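Local atomic coordinates of exotoxin A (Pseudomonas aeruginosa, PDB entry 1IKP), a protein that is an NAD-dependent ADP-ribosyltransferase toxin that enters host cells and modifies elongation factor 2, which stops protein synthesis. Residues L269-F272 with T273-R276; E285-G288 with Y289-R293; V503-S506 with S507-G510. The protein carries 2 engineered substitutions. All blocks are in the same frame, centred on the assembly; numbering follows the deposited sequence. Where two conformers were deposited one is given.

How the contacts relate
The three contacts follow one another along the chain, and the first two are neighbours in the targeting region of the toxin. Contact 1 lies in the connection between helices 255-265 and 282-300; contact 2 lies within helix 282-300, around its kink. Their centres are about 13 Å apart, and they touch where the Phe272 ring packs on Gln292, the carbonyl of Gly288 and the Tyr289 ring. Contact 3 belongs to the catalytic region, at the end of strand 497-504, with its centre about 37 Å from that of contact 1 and 35 Å from that of contact 2. Contacts 1 and 2 thus belong to one packed unit of the targeting region, and contact 3 to the separate mixed α/β catalytic region.

Contact 1 of 3, residues L269-F272 with T273-R276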
ATOM      1  N   LEU A 269      -2.217  -6.364  -2.550  1.00 14.64           N
ATOM      2  CA  LEU A 269      -3.427  -6.518  -1.785  1.00 15.45           C
ATOM      3  C   LEU A 269      -4.544  -7.107  -2.646  1.00 15.49           C
ATOM      4  O   LEU A 269      -5.249  -8.031  -2.223  1.00 14.36           O
ATOM      5  CB  LEU A 269      -3.859  -5.168  -1.223  1.00 16.55           C
ATOM      6  CG  LEU A 269      -5.109  -5.169  -0.339  1.00 19.22           C
ATOM      7  CD1 LEU A 269      -4.769  -5.804   0.998  1.00 20.64           C
ATOM      8  CD2 LEU A 269      -5.598  -3.753  -0.122  1.00 19.22           C
ATOM      9  N   GLU A 270      -4.686  -6.607  -3.873  1.00 16.74           N
ATOM     10  CA  GLU A 270      -5.752  -7.070  -4.757  1.00 15.64           C
ATOM     11  C   GLU A 270      -5.624  -8.531  -5.230  1.00 17.26           C
ATOM     12  O   GLU A 270      -6.535  -9.072  -5.859  1.00 16.51           O
ATOM     13  CB  GLU A 270      -5.908  -6.094  -5.939  1.00 17.54           C
ATOM     14  CG  GLU A 270      -4.674  -5.948  -6.804  1.00 16.81           C
ATOM     15  CD  GLU A 270      -4.770  -4.760  -7.783  1.00 11.90           C
ATOM     16  OE1 GLU A 270      -4.715  -5.004  -8.990  1.00 15.82           O
ATOM     17  OE2 GLU A 270      -4.879  -3.605  -7.326  1.00 17.17           O
ATOM     18  N   THR A 271      -4.511  -9.183  -4.919  1.00 16.99           N
ATOM     19  CA  THR A 271      -4.348 -10.581  -5.273  1.00 19.58           C
ATOM     20  C   THR A 271      -5.332 -11.377  -4.413  1.00 17.56           C
ATOM     21  O   THR A 271      -5.860 -12.416  -4.826  1.00 17.44           O
ATOM     22  CB  THR A 271      -2.913 -11.036  -4.982  1.00 23.65           C
ATOM     23  OG1 THR A 271      -2.046 -10.488  -5.985  1.00 26.78           O
ATOM     24  CG2 THR A 271      -2.811 -12.557  -4.970  1.00 27.19           C
ATOM     25  N   PHE A 272      -5.615 -10.854  -3.229  1.00 16.11           N
ATOM     26  CA  PHE A 272      -6.523 -11.532  -2.303  1.00 16.47           C
ATOM     27  C   PHE A 272      -8.011 -11.309  -2.536  1.00 16.86           C
ATOM     28  O   PHE A 272      -8.848 -11.923  -1.868  1.00 17.74           O
ATOM     29  CB  PHE A 272      -6.133 -11.168  -0.878  1.00 16.28           C
ATOM     30  CG  PHE A 272      -4.739 -11.600  -0.533  1.00 16.59           C
ATOM     31  CD1 PHE A 272      -4.462 -12.941  -0.266  1.00 18.68           C
ATOM     32  CD2 PHE A 272      -3.686 -10.693  -0.561  1.00 16.69           C
ATOM     33  CE1 PHE A 272      -3.150 -13.379  -0.040  1.00 20.45           C
ATOM     34  CE2 PHE A 272      -2.363 -11.116  -0.336  1.00 18.52           C
ATOM     35  CZ  PHE A 272      -2.099 -12.468  -0.075  1.00 18.75           C
ATOM     36  N   THR A 273      -8.344 -10.426  -3.475  1.00 14.48           N
ATOM     37  CA  THR A 273      -9.736 -10.156  -3.818  1.00 15.40           C
ATOM     38  C   THR A 273     -10.040 -10.747  -5.190  1.00 14.30           C
ATOM     39  O   THR A 273     -11.142 -10.552  -5.729  1.00 14.79           O
ATOM     40  CB  THR A 273     -10.045  -8.630  -3.829  1.00 16.65           C
ATOM     41  OG1 THR A 273      -9.008  -7.929  -4.516  1.00 16.79           O
ATOM     42  CG2 THR A 273     -10.184  -8.100  -2.416  1.00 18.06           C
ATOM     43  N   ARG A 274      -9.084 -11.473  -5.765  1.00 15.04           N
ATOM     44  CA  ARG A 274      -9.286 -12.076  -7.077  1.00 15.01           C
ATOM     45  C   ARG A 274     -10.470 -13.042  -7.153  1.00 17.23           C
ATOM     46  O   ARG A 274     -10.765 -13.781  -6.203  1.00 19.02           O
ATOM     47  CB  ARG A 274      -8.043 -12.836  -7.546  1.00 16.90           C
ATOM     48  CG  ARG A 274      -6.952 -11.944  -8.079  1.00 17.61           C
ATOM     49  CD  ARG A 274      -5.713 -12.735  -8.391  1.00 20.50           C
ATOM     50  NE  ARG A 274      -5.937 -13.713  -9.449  1.00 22.13           N
ATOM     51  CZ  ARG A 274      -5.884 -13.450 -10.751  1.00 19.96           C
ATOM     52  NH1 ARG A 274      -5.616 -12.227 -11.196  1.00 21.44           N
ATOM     53  NH2 ARG A 274      -6.080 -14.433 -11.624  1.00 24.95           N
ATOM     54  N   HIS A 275     -11.128 -13.039  -8.310  1.00 16.92           N
ATOM     55  CA  HIS A 275     -12.261 -13.928  -8.574  1.00 18.65           C
ATOM     56  C   HIS A 275     -11.772 -15.377  -8.515  1.00 20.99           C
ATOM     57  O   HIS A 275     -12.468 -16.266  -8.016  1.00 20.64           O
ATOM     58  CB  HIS A 275     -12.826 -13.603  -9.960  1.00 17.66           C
ATOM     59  CG  HIS A 275     -13.989 -14.455 -10.373  1.00 14.85           C
ATOM     60  ND1 HIS A 275     -15.114 -14.615  -9.597  1.00 19.47           N
ATOM     61  CD2 HIS A 275     -14.225 -15.123 -11.525  1.00 19.91           C
ATOM     62  CE1 HIS A 275     -16.000 -15.344 -10.255  1.00 16.51           C
ATOM     63  NE2 HIS A 275     -15.484 -15.663 -11.428  1.00 18.66           N
ATOM     64  N   ARG A 276     -10.573 -15.614  -9.028  1.00 22.71           N
ATOM     65  CA  ARG A 276     -10.007 -16.957  -9.005  1.00 27.38           C
ATOM     66  C   ARG A 276      -8.609 -16.895  -8.422  1.00 26.17           C
ATOM     67  O   ARG A 276      -7.800 -16.072  -8.842  1.00 23.24           O
ATOM     68  CB  ARG A 276      -9.996 -17.538 -10.416  1.00 39.51           C
ATOM     69  CG  ARG A 276     -11.385 -17.525 -11.015  1.00 50.70           C
ATOM     70  CD  ARG A 276     -11.595 -18.547 -12.106  1.00 56.78           C
ATOM     71  NE  ARG A 276     -13.011 -18.594 -12.453  1.00 61.22           N
ATOM     72  CZ  ARG A 276     -13.532 -19.336 -13.421  1.00 63.38           C
ATOM     73  NH1 ARG A 276     -12.751 -20.113 -14.161  1.00 64.49           N
ATOM     74  NH2 ARG A 276     -14.839 -19.300 -13.645  1.00 64.31           N
TER
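The backbone oxygen of Glu270 faces two polar atoms of Thr273. OG1 of Thr273 lies 3.0 Å from Glu270 O, close enough to bond, although its proton has another acceptor within range; the backbone N of Thr273 makes a weak bond of 3.3 Å to the same oxygen. With chi1 at 45°, OG1 sits between the backbone N and the carbonyl carbon of its own residue, which turns the hydroxyl back toward the preceding turn. One residue further on, Arg274 N reaches Thr271 O in another weak bond, 3.5 Å long.

These bonds continue the i to i+3 spacing of the 3-10 turn at 269-271, where Phe272 N binds Leu269 O at 3.0 Å. Both backbone bonds across the contact are weak; the turn is part of the link between helices 255-265 and 282-300.

The methylenes of Arg274 (CB, CG and CD) line the carbonyl of Thr271, with Arg274 CG 3.5 Å from Thr271 O, so the chain runs alongside that group. The bend at chi3 (63°) then swings the guanidinium away from the turn, and Arg274 NE donates to Arg276 O at 3.1 Å, the acceptor lying 26° out of the guanidinium plane. The Phe272 ring turns to Ala258 and Ala261 of helix 255-265.

The charged end of Glu270 points elsewhere: its carboxylate forms a salt bridge with Lys114 through OE2 and a hydrogen bond with Asn112 through OE1.

Contact 2 of 3, residues E285-G288 with Y289-R293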
ATOM      1  N   GLU A 285       1.830 -19.585  -1.915  1.00 26.17           N
ATOM      2  CA  GLU A 285       1.579 -20.835  -1.211  1.00 27.25           C
ATOM      3  C   GLU A 285       2.291 -20.947   0.132  1.00 27.94           C
ATOM      4  O   GLU A 285       1.773 -21.561   1.064  1.00 28.14           O
ATOM      5  CB  GLU A 285       2.005 -22.020  -2.082  1.00 29.43           C
ATOM      6  CG  GLU A 285       1.300 -22.120  -3.426  1.00 31.45           C
ATOM      7  CD  GLU A 285      -0.189 -22.336  -3.283  1.00 33.89           C
ATOM      8  OE1 GLU A 285      -0.610 -22.897  -2.243  1.00 34.31           O
ATOM      9  OE2 GLU A 285      -0.936 -21.961  -4.216  1.00 33.31           O
ATOM     10  N   GLN A 286       3.480 -20.366   0.233  1.00 29.20           N
ATOM     11  CA  GLN A 286       4.245 -20.463   1.466  1.00 33.25           C
ATOM     12  C   GLN A 286       4.027 -19.323   2.441  1.00 28.32           C
ATOM     13  O   GLN A 286       4.147 -19.517   3.648  1.00 23.94           O
ATOM     14  CB  GLN A 286       5.739 -20.574   1.156  1.00 52.52           C
ATOM     15  CG  GLN A 286       6.117 -21.772   0.304  1.00 67.07           C
ATOM     16  CD  GLN A 286       7.619 -21.949   0.195  1.00 73.93           C
ATOM     17  OE1 GLN A 286       8.336 -21.039  -0.226  1.00 76.47           O
ATOM     18  NE2 GLN A 286       8.103 -23.125   0.575  1.00 75.70           N
ATOM     19  N   CYS A 287       3.706 -18.140   1.928  1.00 24.20           N
ATOM     20  CA  CYS A 287       3.507 -16.994   2.803  1.00 20.10           C
ATOM     21  C   CYS A 287       2.105 -16.397   2.728  1.00 17.46           C
ATOM     22  O   CYS A 287       1.416 -16.319   3.735  1.00 16.27           O
ATOM     23  CB  CYS A 287       4.533 -15.902   2.479  1.00 20.23           C
ATOM     24  SG  CYS A 287       4.622 -14.497   3.654  1.00 22.49           S
ATOM     25  N   GLY A 288       1.710 -15.963   1.530  1.00 16.67           N
ATOM     26  CA  GLY A 288       0.414 -15.324   1.326  1.00 17.02           C
ATOM     27  C   GLY A 288      -0.817 -15.987   1.912  1.00 18.16           C
ATOM     28  O   GLY A 288      -1.443 -15.453   2.823  1.00 17.01           O
ATOM     29  N   TYR A 289      -1.166 -17.157   1.391  1.00 20.22           N
ATOM     30  CA  TYR A 289      -2.344 -17.857   1.887  1.00 21.71           C
ATOM     31  C   TYR A 289      -2.181 -18.290   3.348  1.00 20.63           C
ATOM     32  O   TYR A 289      -3.120 -18.182   4.128  1.00 20.71           O
ATOM     33  CB  TYR A 289      -2.654 -19.055   0.970  1.00 24.42           C
ATOM     34  CG  TYR A 289      -3.033 -18.649  -0.449  1.00 27.27           C
ATOM     35  CD1 TYR A 289      -2.557 -19.359  -1.551  1.00 28.81           C
ATOM     36  CD2 TYR A 289      -3.857 -17.547  -0.688  1.00 29.34           C
ATOM     37  CE1 TYR A 289      -2.883 -18.977  -2.857  1.00 31.65           C
ATOM     38  CE2 TYR A 289      -4.190 -17.159  -1.991  1.00 30.04           C
ATOM     39  CZ  TYR A 289      -3.698 -17.876  -3.068  1.00 31.97           C
ATOM     40  OH  TYR A 289      -3.999 -17.475  -4.357  1.00 34.30           O
ATOM     41  N   PRO A 290      -0.989 -18.794   3.739  1.00 21.62           N
ATOM     42  CA  PRO A 290      -0.839 -19.191   5.143  1.00 21.80           C
ATOM     43  C   PRO A 290      -1.073 -18.019   6.106  1.00 21.89           C
ATOM     44  O   PRO A 290      -1.746 -18.172   7.122  1.00 23.17           O
ATOM     45  CB  PRO A 290       0.595 -19.710   5.199  1.00 21.72           C
ATOM     46  CG  PRO A 290       0.753 -20.356   3.856  1.00 23.05           C
ATOM     47  CD  PRO A 290       0.127 -19.314   2.928  1.00 21.50           C
ATOM     48  N   VAL A 291      -0.531 -16.847   5.775  1.00 19.31           N
ATOM     49  CA  VAL A 291      -0.713 -15.686   6.640  1.00 17.87           C
ATOM     50  C   VAL A 291      -2.169 -15.220   6.658  1.00 18.50           C
ATOM     51  O   VAL A 291      -2.695 -14.857   7.712  1.00 17.95           O
ATOM     52  CB  VAL A 291       0.227 -14.529   6.204  1.00 15.82           C
ATOM     53  CG1 VAL A 291      -0.188 -13.221   6.874  1.00 15.63           C
ATOM     54  CG2 VAL A 291       1.666 -14.859   6.597  1.00 18.04           C
ATOM     55  N   GLN A 292      -2.802 -15.213   5.484  1.00 19.04           N
ATOM     56  CA  GLN A 292      -4.199 -14.817   5.366  1.00 20.81           C
ATOM     57  C   GLN A 292      -5.044 -15.733   6.259  1.00 23.22           C
ATOM     58  O   GLN A 292      -5.851 -15.261   7.065  1.00 21.42           O
ATOM     59  CB  GLN A 292      -4.655 -14.929   3.901  1.00 20.32           C
ATOM     60  CG  GLN A 292      -6.107 -14.520   3.656  1.00 23.19           C
ATOM     61  CD  GLN A 292      -6.553 -14.741   2.215  1.00 22.50           C
ATOM     62  OE1 GLN A 292      -7.459 -14.063   1.725  1.00 24.97           O
ATOM     63  NE2 GLN A 292      -5.927 -15.688   1.536  1.00 23.87           N
ATOM     64  N   ARG A 293      -4.830 -17.038   6.118  0.50 25.54           N
ATOM     65  CA  ARG A 293      -5.566 -18.035   6.889  0.50 28.41           C
ATOM     66  C   ARG A 293      -5.345 -17.894   8.390  0.50 26.35           C
ATOM     67  O   ARG A 293      -6.278 -18.030   9.180  0.50 26.38           O
ATOM     68  CB  ARG A 293      -5.166 -19.439   6.427  0.50 34.59           C
ATOM     69  CG  ARG A 293      -5.695 -20.570   7.294  0.50 40.74           C
ATOM     70  CD  ARG A 293      -5.560 -21.905   6.580  0.50 45.43           C
ATOM     71  NE  ARG A 293      -5.806 -23.033   7.472  0.50 49.24           N
ATOM     72  CZ  ARG A 293      -4.969 -23.422   8.428  0.50 51.27           C
ATOM     73  NH1 ARG A 293      -3.827 -22.774   8.616  0.50 52.78           N
ATOM     74  NH2 ARG A 293      -5.272 -24.458   9.197  0.50 53.03           N
TER
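One edge of the Tyr289 ring meets the carboxylate of Glu285, a turn earlier in helix 282-300. At the start of the tyrosine side chain, CB and CG simply stand beside the carbonyl carbon of Gly288, the residue before; the real contact begins further out. Placed beside the backbone N by chi1 of -64°, the ring turns its CD1-CE1 edge to Glu285: CD1 is near both carboxylate oxygens, and Tyr289 CE1 is 3.8 Å from Glu285 OE2. This oxygen lies close to the ring plane, while the carboxylate and ring planes stand 64° apart. At the tip, OH hydrogen-bonds to Pro278 O in the loop before the helix. The Glu285 chain, folded back at chi2 (-63°), brings its carboxylate to this edge, and OE2 also has a weak hydrogen bond from Gly280 N.

Pro290 marks a helix kink. Its nitrogen has no hydrogen to give to the turn before, and its ring lies against the carbonyl oxygens of the pi-type turn at 285-288, with Pro290 CG 3.2 Å from Glu285 O and Pro290 CD 3.4 Å from Cys287 O.

Regular α-helical bonding resumes at once. Val291 N donates to Cys287 O at 2.9 Å and Gln292 N to Gly288 O at 3.0 Å. Val291 CG2 presses on Cys287 O and approaches Cys287 SG at 4.2 Å; that sulfur forms the disulfide with Cys265, which ties this helix to the end of helix 255-265.

Gln286 O, the carbonyl four residues before Pro290, is satisfied instead by the side chain of Gln335 in helix 333-351, and the carboxylate beside the aromatic C-H edge probably adds a weak electrostatic attraction.

Contact 3 of 3, residues V503-S506 with S507-G510; sequences VPRS and SLPG
Val503 opens the contact by setting CG2 against the hydroxyl of Ser507, with CG2 to Ser507 OG 3.2 Å. This methyl is the branch standing between the backbone N and the carbonyl carbon of Val503, and it packs beside the polar atom without bonding to it.

The next residue supplies the main acceptor. Pro504 O receives two bonds from Ser507, one from OG at 2.8 Å and one from the backbone N at 2.9 Å. The hydroxyl arrives in the carbonyl plane, with a C=O...OG angle of 158°, whereas the N-H comes from above that plane, 54° out of it. A chi1 of 78° points OG back toward the strand, so that a single residue grips the oxygen from two directions where the strand ends and a 3-10 turn starts.

Arg505 repeats the i to i+3 pattern: Leu508 N donates to Arg505 O at 2.9 Å. Its side chain, bent at chi3, carries the guanidinium beneath Leu508, whose CD1 lies over one face, offset toward the rim, 3.9 Å from Arg505 NH2.

Ser506 O meets CD of Pro509 at 3.4 Å, since the proline nitrogen has no hydrogen to give; the turn is nevertheless continued by Gly510 N bonding to Ser507 O.

The whole 3-10 turn joins two sheets of the catalytic region. Val503, in strand 497-504, bonds through its backbone to Val435 of strand 434-442, and Arg505, just past the strand, to Gly433; strand 565-568 lies on the other side of strand 497-504. At the far end of the turn Gly510 pairs with Ala541 as the chain enters strand 511-513, parallel to strand 541-545.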
ATOM      1  N   VAL A 503      16.641   6.917   6.667  1.00  9.77           N
ATOM      2  CA  VAL A 503      15.496   7.813   6.715  1.00  9.65           C
ATOM      3  C   VAL A 503      15.801   9.037   5.839  1.00  9.53           C
ATOM      4  O   VAL A 503      16.950   9.291   5.475  1.00 10.47           O
ATOM      5  CB  VAL A 503      15.190   8.344   8.131  1.00  9.22           C
ATOM      6  CG1 VAL A 503      14.724   7.223   9.015  1.00 11.11           C
ATOM      7  CG2 VAL A 503      16.412   9.064   8.704  1.00 11.50           C
ATOM      8  N   PRO A 504      14.769   9.787   5.440  1.00 11.10           N
ATOM      9  CA  PRO A 504      15.046  10.976   4.630  1.00 12.27           C
ATOM     10  C   PRO A 504      15.842  11.940   5.528  1.00 10.48           C
ATOM     11  O   PRO A 504      15.576  12.028   6.725  1.00 11.81           O
ATOM     12  CB  PRO A 504      13.656  11.550   4.351  1.00 11.79           C
ATOM     13  CG  PRO A 504      12.779  10.356   4.392  1.00 12.18           C
ATOM     14  CD  PRO A 504      13.323   9.514   5.531  1.00 10.19           C
ATOM     15  N   ARG A 505      16.806  12.663   4.959  1.00 12.00           N
ATOM     16  CA  ARG A 505      17.560  13.616   5.764  1.00 12.10           C
ATOM     17  C   ARG A 505      16.635  14.654   6.370  1.00 13.21           C
ATOM     18  O   ARG A 505      16.914  15.180   7.443  1.00 13.35           O
ATOM     19  CB  ARG A 505      18.600  14.376   4.932  1.00 13.67           C
ATOM     20  CG  ARG A 505      19.738  13.558   4.367  1.00 14.01           C
ATOM     21  CD  ARG A 505      20.933  14.456   3.969  1.00 16.12           C
ATOM     22  NE  ARG A 505      21.605  15.028   5.134  1.00 17.10           N
ATOM     23  CZ  ARG A 505      22.623  14.450   5.773  1.00 17.86           C
ATOM     24  NH1 ARG A 505      23.098  13.292   5.364  1.00 18.09           N
ATOM     25  NH2 ARG A 505      23.165  15.028   6.832  1.00 17.01           N
ATOM     26  N   SER A 506      15.552  14.979   5.671  1.00 13.05           N
ATOM     27  CA  SER A 506      14.610  15.961   6.196  1.00 13.65           C
ATOM     28  C   SER A 506      14.002  15.535   7.533  1.00 14.74           C
ATOM     29  O   SER A 506      13.429  16.369   8.234  1.00 16.56           O
ATOM     30  CB  SER A 506      13.507  16.233   5.167  1.00 13.07           C
ATOM     31  OG  SER A 506      12.885  15.031   4.743  1.00 16.16           O
ATOM     32  N   SER A 507      14.130  14.253   7.899  1.00 12.50           N
ATOM     33  CA  SER A 507      13.589  13.776   9.173  1.00 13.30           C
ATOM     34  C   SER A 507      14.592  13.901  10.321  1.00 10.90           C
ATOM     35  O   SER A 507      14.218  13.718  11.484  1.00 13.26           O
ATOM     36  CB  SER A 507      13.172  12.308   9.062  1.00 13.48           C
ATOM     37  OG  SER A 507      14.300  11.469   9.135  1.00 21.56           O
ATOM     38  N   LEU A 508      15.852  14.223  10.014  1.00 13.98           N
ATOM     39  CA  LEU A 508      16.862  14.303  11.079  1.00 12.37           C
ATOM     40  C   LEU A 508      16.564  15.252  12.230  1.00 14.69           C
ATOM     41  O   LEU A 508      16.921  14.949  13.362  1.00 14.37           O
ATOM     42  CB  LEU A 508      18.250  14.619  10.508  1.00 14.42           C
ATOM     43  CG  LEU A 508      18.918  13.485   9.719  1.00 14.80           C
ATOM     44  CD1 LEU A 508      20.280  13.971   9.216  1.00 15.81           C
ATOM     45  CD2 LEU A 508      19.062  12.217  10.590  1.00 17.64           C
ATOM     46  N   PRO A 509      15.912  16.405  11.962  1.00 15.10           N
ATOM     47  CA  PRO A 509      15.635  17.299  13.096  1.00 17.05           C
ATOM     48  C   PRO A 509      14.765  16.655  14.185  1.00 15.56           C
ATOM     49  O   PRO A 509      14.687  17.162  15.306  1.00 16.86           O
ATOM     50  CB  PRO A 509      14.950  18.494  12.434  1.00 18.06           C
ATOM     51  CG  PRO A 509      15.601  18.554  11.106  1.00 18.95           C
ATOM     52  CD  PRO A 509      15.627  17.077  10.680  1.00 14.73           C
ATOM     53  N   GLY A 510      14.093  15.557  13.852  1.00 15.42           N
ATOM     54  CA  GLY A 510      13.278  14.865  14.837  1.00 15.17           C
ATOM     55  C   GLY A 510      13.999  13.770  15.613  1.00 14.29           C
ATOM     56  O   GLY A 510      13.373  13.061  16.394  1.00 13.53           O
TER